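Local coordinates for uncharacterized protein DUF1185 (Bordetella bronchiseptica RB50, PDB 3BYQ) that is of unknown function but, as a DUF1185 member with a variant of the Bacillus chorismate mutase fold, may play a role in amino-acid metabolism, at residues Glu6-Leu12 against Ala33-Arg39; Asn76-Tyr80 against Leu110-Met116; Ser81-Ile85 against Val97-Ala101; Ile137-Tyr141 against His189-Arg193. All coordinates share one frame; numbering follows the deposited sequence.

Interaction 1 (Glu6-Leu12 against Ala33-Arg39); sequences EIRKRTL and ASCAVIR
Arg39 starts out with CG anti to its own backbone N (chi1 -176°) and bends at chi3, while Glu6 runs extended beyond CG; the two side chains therefore travel side by side and meet as a salt bridge. Arg39 NE gives a straight hydrogen bond to Glu6 OE1 at 2.9 Å, with the oxygen in the guanidinium plane but the nitrogen well above the carboxylate plane. A second, weak bond joins Arg39 NH2 to Glu6 OE2. On the backbone side, water 1 accepts from Glu6 N and donates to Arg39 O.

From here the two strands run antiparallel as the arms of a beta hairpin. Arg8 N bonds Val37 O at 2.8 Å, Val37 N bonds Lys9 O, and Thr11 and Cys35 form a hydrogen-bonded pair, Cys35 N to Thr11 O being 2.8 Å. Thr11 OG1 touches Cys35 CB on one face of the sheet, where Val37 CG2 also lies along Lys9 CG at 3.9 Å. On the other face Ile7 CG1 meets Ile38 CG2 at 4.0 Å, and water 2 bridges Arg10 NE, Ser34 OG and Cys35 O.

Arg10 and Ser34 both reach Glu67 on helix 51-72, which packs against their face; strand 161-169 pairs with the far edge of 33-39, and a strand of the second subunit extends the sheet beyond 9-12.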
loop_
_atom_site.group_PDB
_atom_site.type_symbol
_atom_site.label_atom_id
_atom_site.label_comp_id
_atom_site.label_asym_id
_atom_site.label_seq_id
_atom_site.Cartn_x
_atom_site.Cartn_y
_atom_site.Cartn_z
ATOM N N GLU B 6 -7.203 -4.363 -27.523
ATOM C CA GLU B 6 -5.761 -4.192 -27.757
ATOM C C GLU B 6 -5.019 -4.521 -26.474
ATOM O O GLU B 6 -5.081 -3.774 -25.527
ATOM C CB GLU B 6 -5.462 -2.765 -28.177
ATOM C CG GLU B 6 -6.154 -2.383 -29.459
ATOM C CD GLU B 6 -6.007 -0.916 -29.795
ATOM O OE1 GLU B 6 -5.307 -0.168 -29.072
ATOM O OE2 GLU B 6 -6.615 -0.507 -30.793
ATOM N N ILE B 7 -4.290 -5.632 -26.485
ATOM C CA ILE B 7 -3.573 -6.125 -25.281
ATOM C C ILE B 7 -2.146 -5.560 -25.163
ATOM O O ILE B 7 -1.319 -5.710 -26.074
ATOM C CB ILE B 7 -3.495 -7.678 -25.294
ATOM C CG1 ILE B 7 -4.880 -8.309 -25.446
ATOM C CG2 ILE B 7 -2.791 -8.225 -24.010
ATOM C CD1 ILE B 7 -4.840 -9.804 -25.686
ATOM N N ARG B 8 -1.855 -4.946 -24.020
ATOM C CA ARG B 8 -0.538 -4.419 -23.733
ATOM C C ARG B 8 0.345 -5.505 -23.119
ATOM O O ARG B 8 1.482 -5.716 -23.497
ATOM C CB ARG B 8 -0.631 -3.214 -22.788
ATOM C CG ARG B 8 0.745 -2.673 -22.477
ATOM C CD ARG B 8 0.756 -1.310 -21.830
ATOM N NE ARG B 8 0.109 -1.236 -20.534
ATOM C CZ ARG B 8 0.713 -1.395 -19.365
ATOM N NH1 ARG B 8 1.971 -1.726 -19.305
ATOM N NH2 ARG B 8 0.012 -1.274 -18.246
ATOM N N LYS B 9 -0.223 -6.156 -22.115
ATOM C CA LYS B 9 0.484 -7.218 -21.391
ATOM C C LYS B 9 -0.456 -8.176 -20.748
ATOM O O LYS B 9 -1.638 -7.899 -20.597
ATOM C CB LYS B 9 1.460 -6.628 -20.359
ATOM C CG LYS B 9 0.818 -5.906 -19.252
ATOM C CD LYS B 9 1.849 -5.130 -18.431
ATOM C CE LYS B 9 2.790 -5.995 -17.658
ATOM N NZ LYS B 9 3.849 -5.099 -16.998
ATOM N N ARG B 10 0.101 -9.317 -20.390
ATOM C CA ARG B 10 -0.639 -10.404 -19.764
ATOM C C ARG B 10 0.204 -10.996 -18.654
ATOM O O ARG B 10 1.431 -10.901 -18.672
ATOM C CB ARG B 10 -0.913 -11.495 -20.802
ATOM C CG ARG B 10 -1.958 -11.162 -21.847
ATOM C CD ARG B 10 -1.990 -12.190 -22.933
ATOM N NE ARG B 10 -2.484 -13.484 -22.461
ATOM C CZ ARG B 10 -2.554 -14.588 -23.182
ATOM N NH1 ARG B 10 -2.265 -14.567 -24.464
ATOM N NH2 ARG B 10 -2.974 -15.712 -22.610
ATOM N N THR B 11 -0.459 -11.529 -17.647
ATOM C CA THR B 11 0.235 -12.285 -16.620
ATOM C C THR B 11 -0.494 -13.580 -16.361
ATOM O O THR B 11 -1.726 -13.671 -16.481
ATOM C CB THR B 11 0.446 -11.525 -15.292
ATOM O OG1 THR B 11 -0.829 -11.289 -14.670
ATOM C CG2 THR B 11 1.205 -10.217 -15.549
ATOM N N LEU B 12 0.298 -14.599 -16.103
ATOM C CA LEU B 12 -0.214 -15.893 -15.684
ATOM C C LEU B 12 0.424 -16.150 -14.335
ATOM O O LEU B 12 1.620 -16.024 -14.224
ATOM C CB LEU B 12 0.208 -16.965 -16.670
ATOM C CG LEU B 12 -0.165 -18.417 -16.340
ATOM C CD1 LEU B 12 -1.660 -18.556 -16.338
ATOM C CD2 LEU B 12 0.447 -19.353 -17.363
ATOM N N ALA B 33 -4.238 -17.646 -12.044
ATOM C CA ALA B 33 -4.967 -16.486 -12.592
ATOM C C ALA B 33 -4.291 -16.098 -13.892
ATOM O O ALA B 33 -3.081 -16.131 -13.988
ATOM C CB ALA B 33 -4.948 -15.316 -11.617
ATOM N N SER B 34 -5.121 -15.797 -14.886
ATOM C CA SER B 34 -4.667 -15.311 -16.180
ATOM C C SER B 34 -5.298 -13.943 -16.340
ATOM O O SER B 34 -6.512 -13.823 -16.307
ATOM C CB SER B 34 -5.111 -16.236 -17.320
ATOM O OG SER B 34 -4.595 -15.816 -18.598
ATOM N N CYS B 35 -4.441 -12.939 -16.524
ATOM C CA CYS B 35 -4.846 -11.537 -16.656
ATOM C C CYS B 35 -4.347 -10.936 -17.962
ATOM O O CYS B 35 -3.244 -11.272 -18.468
ATOM C CB CYS B 35 -4.216 -10.710 -15.544
ATOM S SG CYS B 35 -4.549 -11.330 -13.829
ATOM N N ALA B 36 -5.159 -10.024 -18.481
ATOM C CA ALA B 36 -4.819 -9.228 -19.656
ATOM C C ALA B 36 -5.151 -7.760 -19.382
ATOM O O ALA B 36 -6.253 -7.439 -18.885
ATOM C CB ALA B 36 -5.582 -9.694 -20.901
ATOM N N VAL B 37 -4.196 -6.911 -19.773
ATOM C CA VAL B 37 -4.302 -5.461 -19.670
ATOM C C VAL B 37 -4.573 -4.948 -21.061
ATOM O O VAL B 37 -3.794 -5.180 -21.968
ATOM C CB VAL B 37 -3.030 -4.821 -19.118
ATOM C CG1 VAL B 37 -3.174 -3.317 -19.076
ATOM C CG2 VAL B 37 -2.703 -5.375 -17.720
ATOM N N ILE B 38 -5.730 -4.312 -21.213
ATOM C CA ILE B 38 -6.170 -3.778 -22.497
ATOM C C ILE B 38 -6.487 -2.294 -22.432
ATOM O O ILE B 38 -6.698 -1.752 -21.388
ATOM C CB ILE B 38 -7.358 -4.550 -23.092
ATOM C CG1 ILE B 38 -8.702 -4.203 -22.416
ATOM C CG2 ILE B 38 -7.095 -6.076 -23.054
ATOM C CD1 ILE B 38 -9.970 -4.709 -23.199
ATOM N N ARG B 39 -6.423 -1.638 -23.581
ATOM C CA ARG B 39 -6.802 -0.235 -23.660
ATOM C C ARG B 39 -8.295 -0.146 -23.431
ATOM O O ARG B 39 -9.063 -0.997 -23.891
ATOM C CB ARG B 39 -6.456 0.334 -25.039
ATOM C CG ARG B 39 -6.743 1.814 -25.163
ATOM C CD ARG B 39 -6.216 2.369 -26.476
ATOM N NE ARG B 39 -6.900 1.782 -27.613
ATOM C CZ ARG B 39 -8.093 2.169 -28.073
ATOM N NH1 ARG B 39 -8.770 3.114 -27.453
ATOM N NH2 ARG B 39 -8.613 1.554 -29.139
HETATM O O HOH W 1 -8.647 -2.523 -26.039
HETATM O O HOH W 2 -3.079 -13.831 -19.529
HETATM O O HOH W 3 -2.267 -13.223 -13.391
#

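Interaction 2 (Asn76-Tyr80 against Leu110-Met116); sequences NIEVY and LGEPKAM
Ile77 CG1 makes the first touch, meeting Leu110 CD2 at 4.2 Å with the two side chains crossing at about a right angle. Leu110 sits just past the end of helix 98-109, which closes in a Schellman motif with Gly111 as the C-prime residue. Next along, Glu78 and Val79 both face Gly169 in a classic beta bulge at the start of strand 79-86.

Tyr80 carries most of the contact. Its CG stands between the backbone N and the carbonyl carbon (chi1 55°), and from there the ring reaches across to the loop 110-116. Leu110 CD1 sits at the ring edge, 3.5 Å from Tyr80 CD2, the two side chains sliding past each other in opposite directions. Nearer the hydroxyl, Pro113 CG lies 3.8 Å from Tyr80 CE2. Beyond the ring, Tyr80 OH donates to Ala115 O at 2.5 Å, the hydroxyl tilted 18° from the carbonyl plane.

Met106 and Arg107 of helix 98-109 also touch the Tyr80 side chain, and Ala115 has a backbone bond to Ile137. The chemistry is that of a mostly apolar ring with one polar end: Leu110 and Pro113 pack on its carbons, while a short hydrogen bond gives the buried hydroxyl a backbone acceptor and ties the loop to the strand.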
loop_
_atom_site.group_PDB
_atom_site.type_symbol
_atom_site.label_atom_id
_atom_site.label_comp_id
_atom_site.label_asym_id
_atom_site.label_seq_id
_atom_site.Cartn_x
_atom_site.Cartn_y
_atom_site.Cartn_z
ATOM N N ASN B 76 -8.373 -31.212 -14.025
ATOM C CA ASN B 76 -8.035 -30.848 -12.667
ATOM C C ASN B 76 -8.752 -29.647 -12.095
ATOM O O ASN B 76 -8.425 -29.201 -11.014
ATOM C CB ASN B 76 -6.537 -30.588 -12.596
ATOM C CG ASN B 76 -5.733 -31.801 -12.933
ATOM O OD1 ASN B 76 -6.002 -32.891 -12.430
ATOM N ND2 ASN B 76 -4.729 -31.628 -13.770
ATOM N N ILE B 77 -9.732 -29.145 -12.803
ATOM C CA ILE B 77 -10.412 -27.927 -12.396
ATOM C C ILE B 77 -11.598 -28.161 -11.476
ATOM O O ILE B 77 -12.555 -28.853 -11.831
ATOM C CB ILE B 77 -10.896 -27.112 -13.625
ATOM C CG1 ILE B 77 -9.792 -26.954 -14.694
ATOM C CG2 ILE B 77 -11.506 -25.771 -13.180
ATOM C CD1 ILE B 77 -8.482 -26.346 -14.253
ATOM N N GLU B 78 -11.541 -27.540 -10.307
ATOM C CA GLU B 78 -12.629 -27.610 -9.356
ATOM C C GLU B 78 -13.179 -26.290 -8.883
ATOM O O GLU B 78 -14.264 -26.276 -8.403
ATOM C CB GLU B 78 -12.271 -28.475 -8.153
ATOM C CG GLU B 78 -11.898 -29.903 -8.517
ATOM C CD GLU B 78 -11.731 -30.817 -7.303
ATOM O OE1 GLU B 78 -12.172 -30.494 -6.176
ATOM O OE2 GLU B 78 -11.143 -31.882 -7.501
ATOM N N VAL B 79 -12.434 -25.190 -9.008
ATOM C CA VAL B 79 -12.922 -23.873 -8.574
ATOM C C VAL B 79 -12.606 -22.813 -9.633
ATOM O O VAL B 79 -11.700 -22.985 -10.432
ATOM C CB VAL B 79 -12.323 -23.436 -7.196
ATOM C CG1 VAL B 79 -12.713 -24.427 -6.072
ATOM C CG2 VAL B 79 -10.801 -23.245 -7.252
ATOM N N TYR B 80 -13.389 -21.741 -9.636
ATOM C CA TYR B 80 -13.108 -20.625 -10.552
ATOM C C TYR B 80 -13.648 -19.297 -10.028
ATOM O O TYR B 80 -14.348 -19.242 -9.018
ATOM C CB TYR B 80 -13.572 -20.916 -12.024
ATOM C CG TYR B 80 -15.028 -21.316 -12.289
ATOM C CD1 TYR B 80 -16.072 -21.079 -11.382
ATOM C CD2 TYR B 80 -15.366 -21.863 -13.514
ATOM C CE1 TYR B 80 -17.423 -21.467 -11.697
ATOM C CE2 TYR B 80 -16.688 -22.187 -13.845
ATOM C CZ TYR B 80 -17.701 -22.002 -12.946
ATOM O OH TYR B 80 -18.973 -22.416 -13.345
ATOM N N LEU B 110 -15.013 -24.892 -20.270
ATOM C CA LEU B 110 -15.082 -25.978 -19.285
ATOM C C LEU B 110 -16.240 -26.975 -19.457
ATOM O O LEU B 110 -16.481 -27.772 -18.571
ATOM C CB LEU B 110 -15.132 -25.391 -17.885
ATOM C CG LEU B 110 -13.896 -24.649 -17.379
ATOM C CD1 LEU B 110 -14.065 -23.990 -15.998
ATOM C CD2 LEU B 110 -12.730 -25.647 -17.353
ATOM N N GLY B 111 -16.979 -26.923 -20.564
ATOM C CA GLY B 111 -18.096 -27.886 -20.762
ATOM C C GLY B 111 -19.372 -27.539 -20.002
ATOM O O GLY B 111 -20.174 -28.405 -19.659
ATOM N N GLU B 112 -19.533 -26.254 -19.744
ATOM C CA GLU B 112 -20.754 -25.704 -19.075
ATOM C C GLU B 112 -21.019 -26.234 -17.647
ATOM O O GLU B 112 -22.125 -26.731 -17.356
ATOM C CB GLU B 112 -22.010 -25.869 -19.948
ATOM C CG GLU B 112 -21.874 -25.359 -21.380
ATOM C CD GLU B 112 -21.679 -23.869 -21.492
ATOM O OE1 GLU B 112 -21.824 -23.166 -20.468
ATOM O OE2 GLU B 112 -21.396 -23.413 -22.620
ATOM N N PRO B 113 -20.016 -26.133 -16.753
ATOM C CA PRO B 113 -20.327 -26.397 -15.349
ATOM C C PRO B 113 -21.445 -25.456 -14.909
ATOM O O PRO B 113 -21.627 -24.378 -15.489
ATOM C CB PRO B 113 -19.023 -26.121 -14.626
ATOM C CG PRO B 113 -18.211 -25.233 -15.583
ATOM C CD PRO B 113 -18.637 -25.611 -16.940
ATOM N N LYS B 114 -22.168 -25.869 -13.875
ATOM C CA LYS B 114 -23.422 -25.214 -13.473
ATOM C C LYS B 114 -23.348 -24.049 -12.528
ATOM O O LYS B 114 -24.275 -23.221 -12.514
ATOM C CB LYS B 114 -24.370 -26.235 -12.825
ATOM C CG LYS B 114 -24.865 -27.374 -13.740
ATOM C CD LYS B 114 -25.990 -26.949 -14.613
ATOM C CE LYS B 114 -26.608 -28.142 -15.318
ATOM N NZ LYS B 114 -27.461 -28.947 -14.414
ATOM N N ALA B 115 -22.297 -23.988 -11.719
ATOM C CA ALA B 115 -22.195 -22.879 -10.752
ATOM C C ALA B 115 -21.888 -21.541 -11.418
ATOM O O ALA B 115 -21.097 -21.459 -12.350
ATOM C CB ALA B 115 -21.201 -23.180 -9.672
HETATM N N MSE B 116 -22.592 -20.505 -10.978
HETATM C CA MSE B 116 -22.281 -19.145 -11.427
HETATM C C MSE B 116 -20.828 -18.885 -11.074
HETATM O O MSE B 116 -20.364 -19.297 -10.036
HETATM C CB MSE B 116 -23.139 -18.107 -10.723
HETATM C CG MSE B 116 -22.940 -16.694 -11.237
HETATM SE SE MSE B 116 -24.192 -15.414 -10.420
HETATM C CE MSE B 116 -23.342 -15.278 -8.757
#

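Interaction 3 (Ser81-Ile85 against Val97-Ala101); sequences SKAAI and VWHEA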
loop_
_atom_site.group_PDB
_atom_site.type_symbol
_atom_site.label_atom_id
_atom_site.label_comp_id
_atom_site.label_asym_id
_atom_site.label_seq_id
_atom_site.Cartn_x
_atom_site.Cartn_y
_atom_site.Cartn_z
ATOM N N SER B 81 -13.257 -18.252 -10.746
ATOM C CA SER B 81 -13.663 -16.898 -10.510
ATOM C C SER B 81 -13.277 -16.039 -11.689
ATOM O O SER B 81 -12.578 -16.451 -12.611
ATOM C CB SER B 81 -13.031 -16.322 -9.246
ATOM O OG SER B 81 -13.671 -15.096 -8.866
ATOM N N LYS B 82 -13.704 -14.793 -11.598
ATOM C CA LYS B 82 -13.417 -13.808 -12.646
ATOM C C LYS B 82 -13.313 -12.467 -11.992
ATOM O O LYS B 82 -13.945 -12.220 -10.971
ATOM C CB LYS B 82 -14.512 -13.803 -13.712
ATOM C CG LYS B 82 -15.906 -13.389 -13.224
ATOM C CD LYS B 82 -17.049 -13.859 -14.139
ATOM C CE LYS B 82 -18.383 -13.599 -13.481
ATOM N NZ LYS B 82 -19.557 -14.145 -14.181
ATOM N N ALA B 83 -12.535 -11.579 -12.584
ATOM C CA ALA B 83 -12.365 -10.272 -11.941
ATOM C C ALA B 83 -11.948 -9.214 -12.915
ATOM O O ALA B 83 -11.468 -9.493 -14.014
ATOM C CB ALA B 83 -11.342 -10.384 -10.805
ATOM N N ALA B 84 -12.193 -7.975 -12.529
ATOM C CA ALA B 84 -11.821 -6.822 -13.369
ATOM C C ALA B 84 -11.351 -5.644 -12.537
ATOM O O ALA B 84 -11.914 -5.355 -11.511
ATOM C CB ALA B 84 -12.980 -6.367 -14.244
ATOM N N ILE B 85 -10.317 -4.982 -13.019
ATOM C CA ILE B 85 -9.819 -3.754 -12.416
ATOM C C ILE B 85 -9.755 -2.713 -13.541
ATOM O O ILE B 85 -8.965 -2.836 -14.498
ATOM C CB ILE B 85 -8.433 -3.863 -11.725
ATOM C CG1 ILE B 85 -8.387 -5.095 -10.837
ATOM C CG2 ILE B 85 -8.122 -2.529 -10.910
ATOM C CD1 ILE B 85 -7.071 -5.384 -10.184
ATOM N N VAL B 97 -18.797 -5.502 -17.777
ATOM C CA VAL B 97 -18.919 -6.271 -19.022
ATOM C C VAL B 97 -18.309 -7.700 -18.915
ATOM O O VAL B 97 -18.701 -8.610 -19.660
ATOM C CB VAL B 97 -18.227 -5.573 -20.227
ATOM C CG1 VAL B 97 -18.966 -4.295 -20.624
ATOM C CG2 VAL B 97 -16.734 -5.310 -19.947
ATOM N N TRP B 98 -17.386 -7.871 -17.980
ATOM C CA TRP B 98 -16.668 -9.142 -17.799
ATOM C C TRP B 98 -17.518 -10.247 -17.152
ATOM O O TRP B 98 -17.191 -11.404 -17.249
ATOM C CB TRP B 98 -15.410 -8.885 -16.998
ATOM C CG TRP B 98 -14.332 -9.970 -17.085
ATOM C CD1 TRP B 98 -13.794 -10.676 -16.041
ATOM C CD2 TRP B 98 -13.680 -10.432 -18.261
ATOM N NE1 TRP B 98 -12.827 -11.551 -16.513
ATOM C CE2 TRP B 98 -12.748 -11.428 -17.868
ATOM C CE3 TRP B 98 -13.770 -10.095 -19.610
ATOM C CZ2 TRP B 98 -11.912 -12.050 -18.769
ATOM C CZ3 TRP B 98 -12.970 -10.718 -20.486
ATOM C CH2 TRP B 98 -12.057 -11.713 -20.076
ATOM N N HIS B 99 -18.600 -9.878 -16.475
ATOM C CA HIS B 99 -19.480 -10.892 -15.898
ATOM C C HIS B 99 -19.928 -11.860 -16.990
ATOM O O HIS B 99 -19.782 -13.072 -16.844
ATOM C CB HIS B 99 -20.654 -10.258 -15.178
ATOM C CG HIS B 99 -20.281 -9.606 -13.882
ATOM N ND1 HIS B 99 -20.045 -10.330 -12.730
ATOM C CD2 HIS B 99 -20.153 -8.297 -13.542
ATOM C CE1 HIS B 99 -19.736 -9.497 -11.750
ATOM N NE2 HIS B 99 -19.808 -8.261 -12.207
ATOM N N GLU B 100 -20.430 -11.308 -18.095
ATOM C CA GLU B 100 -20.852 -12.128 -19.212
ATOM C C GLU B 100 -19.653 -12.579 -20.034
ATOM O O GLU B 100 -19.484 -13.764 -20.280
ATOM C CB GLU B 100 -21.843 -11.425 -20.110
ATOM C CG GLU B 100 -22.277 -12.297 -21.273
ATOM C CD GLU B 100 -23.100 -11.561 -22.256
ATOM O OE1 GLU B 100 -24.247 -11.275 -21.914
ATOM O OE2 GLU B 100 -22.597 -11.271 -23.356
ATOM N N ALA B 101 -18.774 -11.645 -20.389
ATOM C CA ALA B 101 -17.666 -11.959 -21.302
ATOM C C ALA B 101 -16.705 -12.983 -20.735
ATOM O O ALA B 101 -16.331 -13.921 -21.431
ATOM C CB ALA B 101 -16.911 -10.694 -21.755
HETATM O O HOH W 4 -21.358 -12.844 -12.482
#
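Hydrogen bonding centres on Lys82, whose ammonium group reaches the first turn of helix 98-109. Lys82 NZ donates to His99 O at 2.9 Å, approaching well off the line of the carbonyl (C=O...N angle 119°) and tilted 20° from its plane. Water 4 makes a second link, accepting from Lys82 NZ and lying 2.8 Å from His99 ND1. The lysine spans the gap because its chain is extended beyond CG, with chi2, chi3 and chi4 all near 180°. At the other end of the imidazole, His99 NE2 is hydrogen-bonded to Lys121 NZ, so the ring lies between two lysines, which probably fixes its rotation. Trp98 NE1 bonds Ala165 O on strand 161-169.

These residues join a strand of the sheet to a helix lying on it. Strand 79-86 pairs with 119-123, parallel to it, and with 130-136 and 161-169, both antiparallel; helix 98-109 belongs to the connection leading from 79-86 into 119-123, a beta-alpha-beta crossover.

Van der Waals contact comes chiefly from Trp98, whose indole is set against the strand with CG anti to the backbone N (chi1 -161°). Trp98 CD1 approaches Ala83 O at 3.3 Å and Lys82 CB at 4.0 Å, while Ala83 N lies at the ring edge. Ala84 CB meets Trp98 CB more loosely, at 4.5 Å. Lys82 crosses the His99 side chain at about a right angle, with Lys82 CE 3.7 Å from His99 ND1.

Ring stacking involves both helix residues: the indole of Trp98 stacks with Phe164, and His99 with Phe146 of the third subunit.

Interaction 4 (Ile137-Tyr141 against His189-Arg193); sequences IHASY and HDGQR. With EDO (1,2-ethanediol), chain V.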
loop_
_atom_site.group_PDB
_atom_site.type_symbol
_atom_site.label_atom_id
_atom_site.label_comp_id
_atom_site.label_asym_id
_atom_site.label_seq_id
_atom_site.Cartn_x
_atom_site.Cartn_y
_atom_site.Cartn_z
ATOM N N ILE B 137 -17.047 -25.367 -8.944
ATOM C CA ILE B 137 -17.644 -25.143 -10.279
ATOM C C ILE B 137 -18.978 -25.851 -10.491
ATOM O O ILE B 137 -19.732 -25.469 -11.385
ATOM C CB ILE B 137 -16.670 -25.493 -11.433
ATOM C CG1 ILE B 137 -16.393 -26.970 -11.579
ATOM C CG2 ILE B 137 -15.335 -24.635 -11.313
ATOM C CD1 ILE B 137 -15.602 -27.251 -12.870
ATOM N N HIS B 138 -19.271 -26.857 -9.680
ATOM C CA HIS B 138 -20.467 -27.658 -9.887
ATOM C C HIS B 138 -21.603 -27.397 -8.917
ATOM O O HIS B 138 -22.734 -27.832 -9.143
ATOM C CB HIS B 138 -20.127 -29.140 -9.815
ATOM C CG HIS B 138 -19.145 -29.569 -10.847
ATOM N ND1 HIS B 138 -19.388 -29.457 -12.199
ATOM C CD2 HIS B 138 -17.903 -30.096 -10.724
ATOM C CE1 HIS B 138 -18.344 -29.913 -12.869
ATOM N NE2 HIS B 138 -17.428 -30.315 -11.999
ATOM N N ALA B 139 -21.289 -26.695 -7.843
ATOM C CA ALA B 139 -22.243 -26.450 -6.773
ATOM C C ALA B 139 -21.621 -25.406 -5.853
ATOM O O ALA B 139 -20.703 -25.688 -5.098
ATOM C CB ALA B 139 -22.545 -27.715 -5.976
ATOM N N SER B 140 -22.141 -24.199 -5.949
ATOM C CA SER B 140 -21.549 -23.061 -5.266
ATOM C C SER B 140 -21.461 -23.231 -3.753
ATOM O O SER B 140 -20.616 -22.624 -3.121
ATOM C CB SER B 140 -22.351 -21.777 -5.588
ATOM O OG SER B 140 -23.652 -21.900 -5.148
ATOM N N TYR B 141 -22.358 -24.027 -3.175
ATOM C CA TYR B 141 -22.395 -24.180 -1.705
ATOM C C TYR B 141 -21.409 -25.153 -1.101
ATOM O O TYR B 141 -21.365 -25.282 0.108
ATOM C CB TYR B 141 -23.795 -24.566 -1.227
ATOM C CG TYR B 141 -24.816 -23.418 -1.133
ATOM C CD1 TYR B 141 -25.608 -23.063 -2.208
ATOM C CD2 TYR B 141 -24.959 -22.709 0.044
ATOM C CE1 TYR B 141 -26.499 -22.006 -2.122
ATOM C CE2 TYR B 141 -25.856 -21.675 0.156
ATOM C CZ TYR B 141 -26.631 -21.327 -0.924
ATOM O OH TYR B 141 -27.514 -20.292 -0.774
ATOM N N HIS B 189 -27.891 -30.337 -8.507
ATOM C CA HIS B 189 -27.178 -30.040 -9.758
ATOM C C HIS B 189 -27.744 -28.844 -10.499
ATOM O O HIS B 189 -27.874 -28.848 -11.720
ATOM C CB HIS B 189 -27.104 -31.276 -10.673
ATOM C CG HIS B 189 -26.447 -32.441 -10.022
ATOM N ND1 HIS B 189 -25.081 -32.605 -10.020
ATOM C CD2 HIS B 189 -26.955 -33.480 -9.328
ATOM C CE1 HIS B 189 -24.779 -33.711 -9.366
ATOM N NE2 HIS B 189 -25.897 -34.252 -8.920
ATOM N N ASP B 190 -28.101 -27.838 -9.712
ATOM C CA ASP B 190 -28.639 -26.571 -10.202
ATOM C C ASP B 190 -27.560 -25.505 -10.251
ATOM O O ASP B 190 -27.776 -24.394 -10.723
ATOM C CB ASP B 190 -29.816 -26.078 -9.343
ATOM C CG ASP B 190 -29.442 -25.809 -7.900
ATOM O OD1 ASP B 190 -28.399 -26.296 -7.453
ATOM O OD2 ASP B 190 -30.200 -25.097 -7.181
ATOM N N GLY B 191 -26.390 -25.873 -9.760
ATOM C CA GLY B 191 -25.263 -24.977 -9.688
ATOM C C GLY B 191 -25.053 -24.478 -8.272
ATOM O O GLY B 191 -24.127 -23.715 -8.010
ATOM N N GLN B 192 -25.976 -24.832 -7.382
ATOM C CA GLN B 192 -25.904 -24.456 -5.960
ATOM C C GLN B 192 -25.620 -25.630 -5.035
ATOM O O GLN B 192 -24.655 -25.620 -4.258
ATOM C CB GLN B 192 -27.214 -23.784 -5.517
ATOM C CG GLN B 192 -27.439 -22.526 -6.254
ATOM C CD GLN B 192 -28.634 -21.783 -5.788
ATOM O OE1 GLN B 192 -28.492 -20.695 -5.233
ATOM N NE2 GLN B 192 -29.832 -22.372 -5.956
ATOM N N ARG B 193 -26.459 -26.653 -5.164
ATOM C CA ARG B 193 -26.427 -27.805 -4.259
ATOM C C ARG B 193 -26.690 -29.102 -4.986
ATOM O O ARG B 193 -27.063 -30.080 -4.307
ATOM C CB ARG B 193 -27.527 -27.652 -3.176
ATOM C CG ARG B 193 -27.552 -26.325 -2.422
ATOM C CD ARG B 193 -28.772 -26.247 -1.503
ATOM N NE ARG B 193 -28.863 -24.946 -0.833
ATOM C CZ ARG B 193 -29.518 -23.885 -1.298
ATOM N NH1 ARG B 193 -30.087 -23.897 -2.482
ATOM N NH2 ARG B 193 -29.529 -22.765 -0.589
ATOM O OXT ARG B 193 -26.584 -29.169 -6.235
HETATM C C1 EDO V . -28.112 -22.663 3.371
HETATM O O1 EDO V . -29.085 -22.399 2.359
HETATM C C2 EDO V . -27.135 -23.721 2.934
HETATM O O2 EDO V . -27.767 -24.618 2.023
HETATM O O HOH W 5 -25.279 -27.939 -8.269
HETATM O O HOH W 6 -29.270 -20.135 -2.620
#
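The Arg193 guanidinium lies flat over one face of the Tyr141 ring, with 22° between the planes and Arg193 CZ 4.1 Å from the ring centroid: a stacked cation-pi pair. At the ring edge, in its plane, are Gln192 O and water 6. The guanidinium has ethanediol at its own edge, with Arg193 NE bonding EDO O2 and Arg193 NH2 bonding EDO O1 at 3.0 Å. The diol probably comes from the crystallisation liquor.

Asp190 shapes the C-terminal tail in an Asx turn that extends to a wider Asx motif. Its OD1 accepts from Gln192 N above the carboxylate plane and from Arg193 N through the syn lone pair, while OD2 takes Gln192 NE2. Both carboxylate oxygens are thus used to hold the chain end in shape. Gln192 CB lies 3.7 Å from Tyr141 CD1; with CG anti to the carbonyl carbon (chi1 -63°) and the chain extended beyond it, the amide runs alongside the Tyr141 side chain.

The loop 137-141 joins this tail through its backbone. Ser140 N bonds Gly191 O at 2.9 Å, coming from above the carbonyl plane, and Tyr141 N bonds Gln192 O at 3.0 Å within it. Ala139 CB packs on Gln192 O at 3.4 Å.

Met116 of the third subunit packs on Ser140 and Tyr141, and Gln192 NE2 of each subunit donates to Asp190 O of the other. Water 5 ties the terminus down, donating to His138 O and to Arg193 OXT at 2.7 Å while accepting from Gly191 N.

In the fold
Interactions 1, 2 and 3 all reach one mixed sheet, and 2 and 3 share strand 79-86, with interaction 3 nested in the loop that interaction 2 closes; their centres are 15 Å apart. Interactions 2 and 4 touch directly, centres 10 Å apart: Lys114 NZ lies 2.7 Å from His189 O, Glu78 O 3.0 Å from Ile137 N, and Ala115 CB packs on Gly191 O. Interaction 1 stands at the other side of the chain's centre, 30 Å from interaction 4 between centres. It meets the second subunit, whereas 2, 3 and 4 all meet the third. Glycol molecules, probably from the crystallisation liquor, lie near every contact; with the function unknown, none of them marks a known active site.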